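Local coordinates for adhesion G-protein coupled receptor G6 (Danio rerio, PDB 6V55) that probably serves as a cell-surface adhesion receptor in myelination, with a calcium-binding extracellular region that precedes its G-protein coupled membrane domain, at residues N32-A37 and G88-V93; Q44-D49 and G81-S86; V64-T69 and E92-S97. One frame throughout, in Å; residues are numbered along the deposited sequence.

Contact 1 of 3, residues N32-A37 and G88-V93; sequences NWTIQA and GNVMEV. With NAG (2-acetamido-2-deoxy-beta-D-glucopyranose), chain E.
Two central strands of the CUB beta-sandwich pair here, and N32-W33-T34 is a glycosylation sequon whose asparagine carries a sugar. The short strands run antiparallel at 165°, their axes 4.6 Å apart. W33 with V93 and I35 with M91 are hydrogen-bonded pairs; T34 with E92 and Q36 with V90 are non-hydrogen-bonded. The I35 N to M91 O bond is short at 2.7 Å and lies nearly along the C=O axis. Past the last pair, A37 N binds N89 O, and N89 ND2 bends back to A37 O at 2.9 Å. This last bond is bent, its donor above the carbonyl plane; CG of N89, between N and C (chi1 54°), brings the amide to A37 O.

W33, I35, M91 and V93 share the inner face. W33 presents the benzo edge of its indole to V93, CE3 lying 3.2 Å from V93 O, while F16 stacks on the ring. On the outer face T34 and E92 lie side by side. OG1 of T34 donates to N32 OD1 at 3.0 Å, in the carbonyl plane and on a lone pair, and E92 OE2 approaches the same hydroxyl more loosely. CG2 of T34 packs 3.7 Å from CG1 of V90. An alanine at T34 would strip away OG1 and CG2, and would probably cost the sugar its attachment signal and loosen the asparagine amide. OD1 of N32 is held by the hydroxyl and ND2 is bonded to C1 of the sugar, which probably restrains the amide and so the direction in which the glycan starts out.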
loop_
_atom_site.group_PDB
_atom_site.type_symbol
_atom_site.label_atom_id
_atom_site.label_comp_id
_atom_site.label_asym_id
_atom_site.label_seq_id
_atom_site.Cartn_x
_atom_site.Cartn_y
_atom_site.Cartn_z
ATOM N N ASN A 32 6.360 0.185 0.796
ATOM C CA ASN A 32 6.327 1.488 1.492
ATOM C C ASN A 32 6.815 2.482 0.442
ATOM O O ASN A 32 8.011 2.774 0.348
ATOM C CB ASN A 32 7.185 1.499 2.773
ATOM C CG ASN A 32 7.301 2.898 3.471
ATOM O OD1 ASN A 32 6.624 3.852 3.128
ATOM N ND2 ASN A 32 8.158 2.977 4.498
ATOM N N TRP A 33 5.876 3.015 -0.323
ATOM C CA TRP A 33 6.113 4.191 -1.142
ATOM C C TRP A 33 5.854 5.429 -0.293
ATOM O O TRP A 33 4.699 5.739 0.017
ATOM C CB TRP A 33 5.187 4.180 -2.340
ATOM C CG TRP A 33 5.325 2.994 -3.229
ATOM C CD1 TRP A 33 6.253 2.812 -4.208
ATOM C CD2 TRP A 33 4.468 1.851 -3.273
ATOM N NE1 TRP A 33 6.041 1.618 -4.844
ATOM C CE2 TRP A 33 4.951 1.010 -4.288
ATOM C CE3 TRP A 33 3.342 1.455 -2.548
ATOM C CZ2 TRP A 33 4.357 -0.194 -4.589
ATOM C CZ3 TRP A 33 2.754 0.249 -2.855
ATOM C CH2 TRP A 33 3.257 -0.551 -3.866
ATOM N N THR A 34 6.909 6.147 0.080
ATOM C CA THR A 34 6.761 7.426 0.767
ATOM C C THR A 34 6.943 8.550 -0.251
ATOM O O THR A 34 7.952 8.609 -0.953
ATOM C CB THR A 34 7.752 7.532 1.930
ATOM O OG1 THR A 34 7.234 6.804 3.051
ATOM C CG2 THR A 34 7.972 8.971 2.360
ATOM N N ILE A 35 5.953 9.420 -0.363
ATOM C CA ILE A 35 5.995 10.526 -1.310
ATOM C C ILE A 35 6.255 11.802 -0.534
ATOM O O ILE A 35 5.441 12.186 0.315
ATOM C CB ILE A 35 4.692 10.640 -2.101
ATOM C CG1 ILE A 35 4.233 9.255 -2.565
ATOM C CG2 ILE A 35 4.906 11.583 -3.242
ATOM C CD1 ILE A 35 2.803 9.210 -3.094
ATOM N N GLN A 36 7.374 12.471 -0.823
ATOM C CA GLN A 36 7.756 13.665 -0.081
ATOM C C GLN A 36 7.877 14.866 -1.003
ATOM O O GLN A 36 8.550 14.806 -2.038
ATOM C CB GLN A 36 9.057 13.467 0.676
ATOM C CG GLN A 36 9.259 14.537 1.714
ATOM C CD GLN A 36 10.201 14.107 2.799
ATOM O OE1 GLN A 36 10.101 14.568 3.942
ATOM N NE2 GLN A 36 11.118 13.199 2.461
ATOM N N ALA A 37 7.221 15.948 -0.614
ATOM C CA ALA A 37 7.227 17.244 -1.254
ATOM C C ALA A 37 7.951 18.254 -0.359
ATOM O O ALA A 37 8.089 18.026 0.850
ATOM C CB ALA A 37 5.775 17.685 -1.511
ATOM N N GLY A 88 -0.009 17.378 5.432
ATOM C CA GLY A 88 1.314 17.960 5.320
ATOM C C GLY A 88 1.941 17.665 3.973
ATOM O O GLY A 88 1.250 17.462 2.966
ATOM N N ASN A 89 3.263 17.627 3.943
ATOM C CA ASN A 89 3.956 17.440 2.682
ATOM C C ASN A 89 4.383 16.001 2.431
ATOM O O ASN A 89 4.998 15.733 1.395
ATOM C CB ASN A 89 5.175 18.356 2.608
ATOM C CG ASN A 89 6.085 18.188 3.778
ATOM O OD1 ASN A 89 5.675 17.697 4.833
ATOM N ND2 ASN A 89 7.332 18.607 3.616
ATOM N N VAL A 90 4.091 15.066 3.338
ATOM C CA VAL A 90 4.440 13.662 3.129
ATOM C C VAL A 90 3.172 12.812 3.058
ATOM O O VAL A 90 2.307 12.890 3.938
ATOM C CB VAL A 90 5.386 13.118 4.212
ATOM C CG1 VAL A 90 6.096 11.929 3.671
ATOM C CG2 VAL A 90 6.413 14.157 4.622
ATOM N N MET A 91 3.075 11.992 2.011
ATOM C CA MET A 91 2.040 10.973 1.880
ATOM C C MET A 91 2.706 9.609 1.725
ATOM O O MET A 91 3.567 9.439 0.858
ATOM C CB MET A 91 1.134 11.246 0.681
ATOM C CG MET A 91 0.100 10.159 0.458
ATOM S SD MET A 91 -1.481 10.621 1.160
ATOM C CE MET A 91 -2.089 11.599 -0.192
ATOM N N GLU A 92 2.295 8.636 2.544
ATOM C CA GLU A 92 2.856 7.289 2.531
ATOM C C GLU A 92 1.776 6.291 2.127
ATOM O O GLU A 92 0.672 6.319 2.679
ATOM C CB GLU A 92 3.434 6.934 3.909
ATOM C CG GLU A 92 4.394 7.996 4.433
ATOM C CD GLU A 92 5.183 7.569 5.658
ATOM O OE1 GLU A 92 4.738 6.676 6.409
ATOM O OE2 GLU A 92 6.271 8.136 5.875
ATOM N N VAL A 93 2.097 5.418 1.168
ATOM C CA VAL A 93 1.197 4.379 0.663
ATOM C C VAL A 93 1.826 3.019 0.940
ATOM O O VAL A 93 2.895 2.707 0.406
ATOM C CB VAL A 93 0.931 4.530 -0.842
ATOM C CG1 VAL A 93 0.093 3.364 -1.353
ATOM C CG2 VAL A 93 0.239 5.831 -1.136
HETATM C C1 NAG E . 8.407 4.200 5.259
HETATM C C2 NAG E . 8.701 3.996 6.763
HETATM C C3 NAG E . 9.103 5.326 7.418
HETATM C C4 NAG E . 10.293 5.949 6.700
HETATM C C5 NAG E . 9.963 6.144 5.218
HETATM C C6 NAG E . 11.157 6.607 4.423
HETATM C C7 NAG E . 7.341 2.090 7.519
HETATM C C8 NAG E . 6.188 1.663 8.380
HETATM N N2 NAG E . 7.584 3.404 7.481
HETATM O O3 NAG E . 9.416 5.130 8.796
HETATM O O4 NAG E . 10.621 7.199 7.306
HETATM O O5 NAG E . 9.545 4.900 4.622
HETATM O O6 NAG E . 11.928 5.503 3.970
HETATM O O7 NAG E . 8.019 1.283 6.883
#

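Contact 2 of 3, residues Q44-D49 and G81-S86; sequences QITFLD and GLTLNS. With NAG (2-acetamido-2-deoxy-beta-D-glucopyranose), chain H.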
loop_
_atom_site.group_PDB
_atom_site.type_symbol
_atom_site.label_atom_id
_atom_site.label_comp_id
_atom_site.label_asym_id
_atom_site.label_seq_id
_atom_site.Cartn_x
_atom_site.Cartn_y
_atom_site.Cartn_z
ATOM N N GLN A 44 -1.091 14.922 -3.522
ATOM C CA GLN A 44 -2.369 14.367 -3.941
ATOM C C GLN A 44 -2.127 13.078 -4.711
ATOM O O GLN A 44 -1.413 13.085 -5.721
ATOM C CB GLN A 44 -3.104 15.355 -4.826
ATOM C CG GLN A 44 -4.504 14.946 -5.091
ATOM C CD GLN A 44 -5.149 15.786 -6.156
ATOM O OE1 GLN A 44 -4.567 16.038 -7.217
ATOM N NE2 GLN A 44 -6.344 16.277 -5.858
ATOM N N ILE A 45 -2.716 11.972 -4.255
ATOM C CA ILE A 45 -2.641 10.732 -5.006
ATOM C C ILE A 45 -3.978 10.494 -5.684
ATOM O O ILE A 45 -5.015 11.033 -5.299
ATOM C CB ILE A 45 -2.242 9.504 -4.161
ATOM C CG1 ILE A 45 -3.366 9.111 -3.197
ATOM C CG2 ILE A 45 -0.924 9.729 -3.438
ATOM C CD1 ILE A 45 -3.108 7.797 -2.478
ATOM N N THR A 46 -3.945 9.673 -6.724
ATOM C CA THR A 46 -5.140 9.257 -7.444
ATOM C C THR A 46 -4.915 7.807 -7.838
ATOM O O THR A 46 -3.880 7.472 -8.424
ATOM C CB THR A 46 -5.397 10.147 -8.677
ATOM O OG1 THR A 46 -5.929 11.423 -8.263
ATOM C CG2 THR A 46 -6.370 9.484 -9.665
ATOM N N PHE A 47 -5.846 6.944 -7.465
ATOM C CA PHE A 47 -5.811 5.562 -7.916
ATOM C C PHE A 47 -6.341 5.520 -9.341
ATOM O O PHE A 47 -7.512 5.804 -9.576
ATOM C CB PHE A 47 -6.657 4.684 -7.006
ATOM C CG PHE A 47 -6.106 4.516 -5.606
ATOM C CD1 PHE A 47 -5.386 3.377 -5.274
ATOM C CD2 PHE A 47 -6.329 5.478 -4.624
ATOM C CE1 PHE A 47 -4.887 3.198 -4.001
ATOM C CE2 PHE A 47 -5.821 5.326 -3.352
ATOM C CZ PHE A 47 -5.102 4.179 -3.039
ATOM N N LEU A 48 -5.491 5.193 -10.304
ATOM C CA LEU A 48 -5.972 5.050 -11.665
ATOM C C LEU A 48 -6.680 3.723 -11.884
ATOM O O LEU A 48 -7.468 3.595 -12.833
ATOM C CB LEU A 48 -4.799 5.193 -12.636
ATOM C CG LEU A 48 -3.936 6.437 -12.381
ATOM C CD1 LEU A 48 -2.645 6.455 -13.229
ATOM C CD2 LEU A 48 -4.756 7.671 -12.634
ATOM N N ASP A 49 -6.414 2.743 -11.027
ATOM C CA ASP A 49 -6.898 1.372 -11.113
ATOM C C ASP A 49 -6.589 0.716 -9.779
ATOM O O ASP A 49 -5.569 1.034 -9.170
ATOM C CB ASP A 49 -6.210 0.605 -12.242
ATOM C CG ASP A 49 -6.909 -0.687 -12.568
ATOM O OD1 ASP A 49 -8.054 -0.856 -12.084
ATOM O OD2 ASP A 49 -6.314 -1.540 -13.277
ATOM N N GLY A 81 -11.851 4.633 -7.756
ATOM C CA GLY A 81 -11.934 5.967 -8.333
ATOM C C GLY A 81 -11.478 7.112 -7.439
ATOM O O GLY A 81 -11.891 8.254 -7.649
ATOM N N LEU A 82 -10.606 6.844 -6.473
ATOM C CA LEU A 82 -10.413 7.733 -5.335
ATOM C C LEU A 82 -9.235 8.692 -5.507
ATOM O O LEU A 82 -8.240 8.385 -6.174
ATOM C CB LEU A 82 -10.214 6.909 -4.067
ATOM C CG LEU A 82 -11.473 6.706 -3.222
ATOM C CD1 LEU A 82 -12.594 5.978 -4.000
ATOM C CD2 LEU A 82 -11.098 5.975 -1.937
ATOM N N THR A 83 -9.353 9.860 -4.863
ATOM C CA THR A 83 -8.339 10.915 -4.899
ATOM C C THR A 83 -8.153 11.467 -3.494
ATOM O O THR A 83 -9.066 12.089 -2.951
ATOM C CB THR A 83 -8.737 12.055 -5.840
ATOM O OG1 THR A 83 -8.911 11.562 -7.180
ATOM C CG2 THR A 83 -7.670 13.134 -5.827
ATOM N N LEU A 84 -6.984 11.258 -2.902
ATOM C CA LEU A 84 -6.750 11.597 -1.506
ATOM C C LEU A 84 -5.633 12.622 -1.394
ATOM O O LEU A 84 -4.755 12.725 -2.260
ATOM C CB LEU A 84 -6.398 10.370 -0.670
ATOM C CG LEU A 84 -7.331 9.164 -0.827
ATOM C CD1 LEU A 84 -6.903 8.057 0.111
ATOM C CD2 LEU A 84 -8.804 9.514 -0.589
ATOM N N ASN A 85 -5.671 13.376 -0.303
ATOM C CA ASN A 85 -4.914 14.605 -0.189
ATOM C C ASN A 85 -4.209 14.623 1.155
ATOM O O ASN A 85 -4.861 14.488 2.198
ATOM C CB ASN A 85 -5.850 15.820 -0.358
ATOM C CG ASN A 85 -5.505 16.628 -1.586
ATOM O OD1 ASN A 85 -4.327 16.662 -1.948
ATOM N ND2 ASN A 85 -6.492 17.281 -2.250
ATOM N N SER A 86 -2.883 14.773 1.129
ATOM C CA SER A 86 -2.099 14.838 2.360
ATOM C C SER A 86 -2.280 16.174 3.074
ATOM O O SER A 86 -2.403 17.228 2.442
ATOM C CB SER A 86 -0.617 14.623 2.065
ATOM O OG SER A 86 -0.106 15.690 1.280
HETATM C C1 NAG H . -7.930 17.447 -2.086
HETATM C C2 NAG H . -8.443 18.353 -3.245
HETATM C C3 NAG H . -9.972 18.503 -3.169
HETATM C C4 NAG H . -10.642 17.133 -3.181
HETATM C C5 NAG H . -10.139 16.301 -2.001
HETATM C C6 NAG H . -10.697 14.896 -2.010
HETATM C C7 NAG H . -7.511 20.389 -4.302
HETATM C C8 NAG H . -6.825 21.704 -4.050
HETATM N N2 NAG H . -7.790 19.656 -3.214
HETATM O O3 NAG H . -10.465 19.297 -4.246
HETATM O O4 NAG H . -12.058 17.266 -3.113
HETATM O O5 NAG H . -8.703 16.180 -2.059
HETATM O O6 NAG H . -10.731 14.326 -0.709
HETATM O O7 NAG H . -7.810 20.017 -5.437
#
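This is an edge pairing: the short strand 83-85 is the outermost strand at one side of the four-stranded antiparallel sheet of the CUB domain, and it lies along strand 41-51. The segments run antiparallel, at 162°, their axes 4.8 Å apart. I45 and L84 form the hydrogen-bonded pair, flanked by the non-hydrogen-bonded pairs Q44 with N85 and T46 with T83. I45 N reaches L84 O nearly along the C=O axis, whereas the return bond from L84 N comes from 32° above the carbonyl plane, so the two are not equivalent. Two residues on, F47 N hydrogen-bonds to L82 O at 3.1 Å.

The two sheet faces differ sharply. On the polar one, T46 and T83 lie side by side, each with OG1 anti to the carbonyl carbon, and the hydroxyls hydrogen-bond at 3.2 Å between T46 OG1 and T83 OG1. Q44, extended, crosses obliquely over N85, with the two amide planes 18° apart. Its CB lies 3.4 Å from N85 OD1, and its NE2 lies 3.4 Å from T83 CG2. N85 ND2 is bonded to C1 of the sugar, whose C6 comes back to within 3.4 Å of T83 O, so the first sugar leans along its own strand.

On the apolar face I45 runs alongside L84, CG1 to CB at 4.1 Å. The F47 ring turns its edge to the other strand, L82 O lying in the ring plane, with CD2 close to L82 CB. I45, F47 and L84 all pack on V65 of strand 62-66 in the facing sheet, and I45 also touches M91 and V93. On the other flank strand 105-114 adjoins strand 41-51, where L48 and D49 form a classic beta bulge opposite H107.

Contact 3 of 3, residues V64-T69 and E92-S97; sequences VVKTGT and EVFFNS. With NAG (2-acetamido-2-deoxy-beta-D-glucopyranose), chain E.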
loop_
_atom_site.group_PDB
_atom_site.type_symbol
_atom_site.label_atom_id
_atom_site.label_comp_id
_atom_site.label_asym_id
_atom_site.label_seq_id
_atom_site.Cartn_x
_atom_site.Cartn_y
_atom_site.Cartn_z
ATOM N N VAL A 64 -2.820 0.603 2.819
ATOM C CA VAL A 64 -2.994 1.664 3.816
ATOM C C VAL A 64 -2.501 2.982 3.220
ATOM O O VAL A 64 -1.381 3.043 2.702
ATOM C CB VAL A 64 -2.230 1.333 5.110
ATOM C CG1 VAL A 64 -2.332 2.478 6.101
ATOM C CG2 VAL A 64 -2.756 0.041 5.738
ATOM N N VAL A 65 -3.329 4.033 3.267
ATOM C CA VAL A 65 -2.921 5.383 2.858
ATOM C C VAL A 65 -2.762 6.244 4.105
ATOM O O VAL A 65 -3.730 6.465 4.845
ATOM C CB VAL A 65 -3.918 6.036 1.890
ATOM C CG1 VAL A 65 -3.408 7.418 1.482
ATOM C CG2 VAL A 65 -4.137 5.159 0.669
ATOM N N LYS A 66 -1.551 6.756 4.322
ATOM C CA LYS A 66 -1.184 7.451 5.555
ATOM C C LYS A 66 -0.841 8.903 5.232
ATOM O O LYS A 66 0.112 9.180 4.494
ATOM C CB LYS A 66 -0.006 6.749 6.242
ATOM C CG LYS A 66 -0.116 6.660 7.756
ATOM C CD LYS A 66 0.842 5.614 8.351
ATOM C CE LYS A 66 2.252 6.157 8.629
ATOM N NZ LYS A 66 3.279 5.051 8.850
ATOM N N THR A 67 -1.617 9.828 5.761
ATOM C CA THR A 67 -1.187 11.210 5.815
ATOM C C THR A 67 -0.819 11.540 7.258
ATOM O O THR A 67 -0.749 10.655 8.120
ATOM C CB THR A 67 -2.259 12.128 5.240
ATOM O OG1 THR A 67 -1.935 13.484 5.568
ATOM C CG2 THR A 67 -3.631 11.759 5.766
ATOM N N GLY A 68 -0.562 12.820 7.529
ATOM C CA GLY A 68 -0.052 13.227 8.829
ATOM C C GLY A 68 -1.053 13.114 9.959
ATOM O O GLY A 68 -0.648 13.046 11.125
ATOM N N THR A 69 -2.348 13.045 9.635
ATOM C CA THR A 69 -3.404 13.054 10.631
ATOM C C THR A 69 -4.354 11.864 10.561
ATOM O O THR A 69 -5.104 11.649 11.521
ATOM C CB THR A 69 -4.226 14.344 10.514
ATOM O OG1 THR A 69 -4.504 14.598 9.133
ATOM C CG2 THR A 69 -3.460 15.522 11.102
ATOM N N GLU A 92 2.295 8.636 2.544
ATOM C CA GLU A 92 2.856 7.289 2.531
ATOM C C GLU A 92 1.776 6.291 2.127
ATOM O O GLU A 92 0.672 6.319 2.679
ATOM C CB GLU A 92 3.434 6.934 3.909
ATOM C CG GLU A 92 4.394 7.996 4.433
ATOM C CD GLU A 92 5.183 7.569 5.658
ATOM O OE1 GLU A 92 4.738 6.676 6.409
ATOM O OE2 GLU A 92 6.271 8.136 5.875
ATOM N N VAL A 93 2.097 5.418 1.168
ATOM C CA VAL A 93 1.197 4.379 0.663
ATOM C C VAL A 93 1.826 3.019 0.940
ATOM O O VAL A 93 2.895 2.707 0.406
ATOM C CB VAL A 93 0.931 4.530 -0.842
ATOM C CG1 VAL A 93 0.093 3.364 -1.353
ATOM C CG2 VAL A 93 0.239 5.831 -1.136
ATOM N N PHE A 94 1.152 2.195 1.736
ATOM C CA PHE A 94 1.628 0.854 2.037
ATOM C C PHE A 94 0.799 -0.176 1.300
ATOM O O PHE A 94 -0.343 0.084 0.927
ATOM C CB PHE A 94 1.557 0.561 3.527
ATOM C CG PHE A 94 2.389 1.478 4.345
ATOM C CD1 PHE A 94 3.741 1.230 4.508
ATOM C CD2 PHE A 94 1.824 2.606 4.928
ATOM C CE1 PHE A 94 4.510 2.081 5.250
ATOM C CE2 PHE A 94 2.590 3.457 5.674
ATOM C CZ PHE A 94 3.940 3.196 5.837
ATOM N N PHE A 95 1.384 -1.354 1.098
ATOM C CA PHE A 95 0.661 -2.468 0.500
ATOM C C PHE A 95 1.226 -3.755 1.072
ATOM O O PHE A 95 2.447 -3.942 1.098
ATOM C CB PHE A 95 0.773 -2.448 -1.024
ATOM C CG PHE A 95 0.288 -3.716 -1.707
ATOM C CD1 PHE A 95 -1.008 -4.201 -1.510
ATOM C CD2 PHE A 95 1.129 -4.410 -2.573
ATOM C CE1 PHE A 95 -1.453 -5.366 -2.168
ATOM C CE2 PHE A 95 0.687 -5.566 -3.238
ATOM C CZ PHE A 95 -0.606 -6.046 -3.032
ATOM N N ASN A 96 0.333 -4.629 1.548
ATOM C CA ASN A 96 0.692 -5.936 2.094
ATOM C C ASN A 96 -0.244 -6.996 1.526
ATOM O O ASN A 96 -1.468 -6.807 1.520
ATOM C CB ASN A 96 0.619 -5.921 3.612
ATOM C CG ASN A 96 1.633 -5.000 4.215
ATOM O OD1 ASN A 96 2.840 -5.273 4.178
ATOM N ND2 ASN A 96 1.166 -3.893 4.771
ATOM N N SER A 97 0.323 -8.085 1.013
ATOM C CA SER A 97 -0.474 -9.200 0.529
ATOM C C SER A 97 -0.137 -10.389 1.410
ATOM O O SER A 97 0.947 -10.441 1.993
ATOM C CB SER A 97 -0.169 -9.549 -0.930
ATOM O OG SER A 97 1.237 -9.696 -1.096
HETATM C C1 NAG E . 8.407 4.200 5.259
HETATM C C2 NAG E . 8.701 3.996 6.763
HETATM C C3 NAG E . 9.103 5.326 7.418
HETATM C C4 NAG E . 10.293 5.949 6.700
HETATM C C5 NAG E . 9.963 6.144 5.218
HETATM C C6 NAG E . 11.157 6.607 4.423
HETATM C C7 NAG E . 7.341 2.090 7.519
HETATM C C8 NAG E . 6.188 1.663 8.380
HETATM N N2 NAG E . 7.584 3.404 7.481
HETATM O O3 NAG E . 9.416 5.130 8.796
HETATM O O4 NAG E . 10.621 7.199 7.306
HETATM O O5 NAG E . 9.545 4.900 4.622
HETATM O O6 NAG E . 11.928 5.503 3.970
HETATM O O7 NAG E . 8.019 1.283 6.883
#
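Strand 64-66 runs antiparallel to strand 92-96 at 163°, the axes 4.9 Å apart. V64 with F94 and K66 with E92 are hydrogen-bonded pairs, and V65 with V93 between them is non-hydrogen-bonded. Three of the four backbone bonds are well formed; the one from F94 N to V64 O, for instance, spans 2.8 Å and is close to linear. V64 N to F94 O is the poorer one at 3.2 Å, its donor standing 49° above the carbonyl plane, yet pairing continues beyond it, at N96 with R62.

V64, K66, E92 and F94 occupy one face. K66 and E92 stand side by side, and a turn in the lysine chain (chi3 86°) carries its ammonium over to the glutamate. The salt bridge from K66 NZ to E92 OE1, at 3.3 Å, is weak as a hydrogen bond. The same bend draws the lysine obliquely past the F94 ring, with NZ 3.6 Å from F94 CZ, while its CD carbon also passes the ring at CE2. F94 CB packs on CB of V64, its cross-strand partner. On the same side of the ring plane as the ammonium, the acetamide methyl C8 of the sugar attached to N32 lies 3.6 Å from F94 CE1. The lysine end and the methyl thus both come to one side of the F94 ring, and N32 CG approaches from the other. This partly exposed face carries a band of charge, aromatic carbon and sugar.

V65 and V93, both with CG1 anti to the backbone N, turn to the facing sheet, and V65 also packs on F74 of strand 71-74. Two sheets packed face to face are the hallmark of the CUB beta-sandwich, here seen from its five-stranded sheet; the glycan on the outer face is a feature of this receptor.

Overall arrangement
Followed from the N terminus, the chain lays down 32-37, then 44-49 and 64-69, and returns through 81-86 to 88-93 and 92-97. Contact 1 closes the longest loop, and contact 2 is nested inside it. Contact 3 starts within the loop of contact 2 and ends beyond it, so these two cross. Contacts 1 and 3 share E92 and V93, placing strand 90-96 between strands 30-36 and 62-66 in one sheet, whereas contact 2 belongs to the facing sheet. The two layers meet where M91 CE approaches L84 O, and contacts 2 and 3 also come together where S86 CA lies close to T67 OG1.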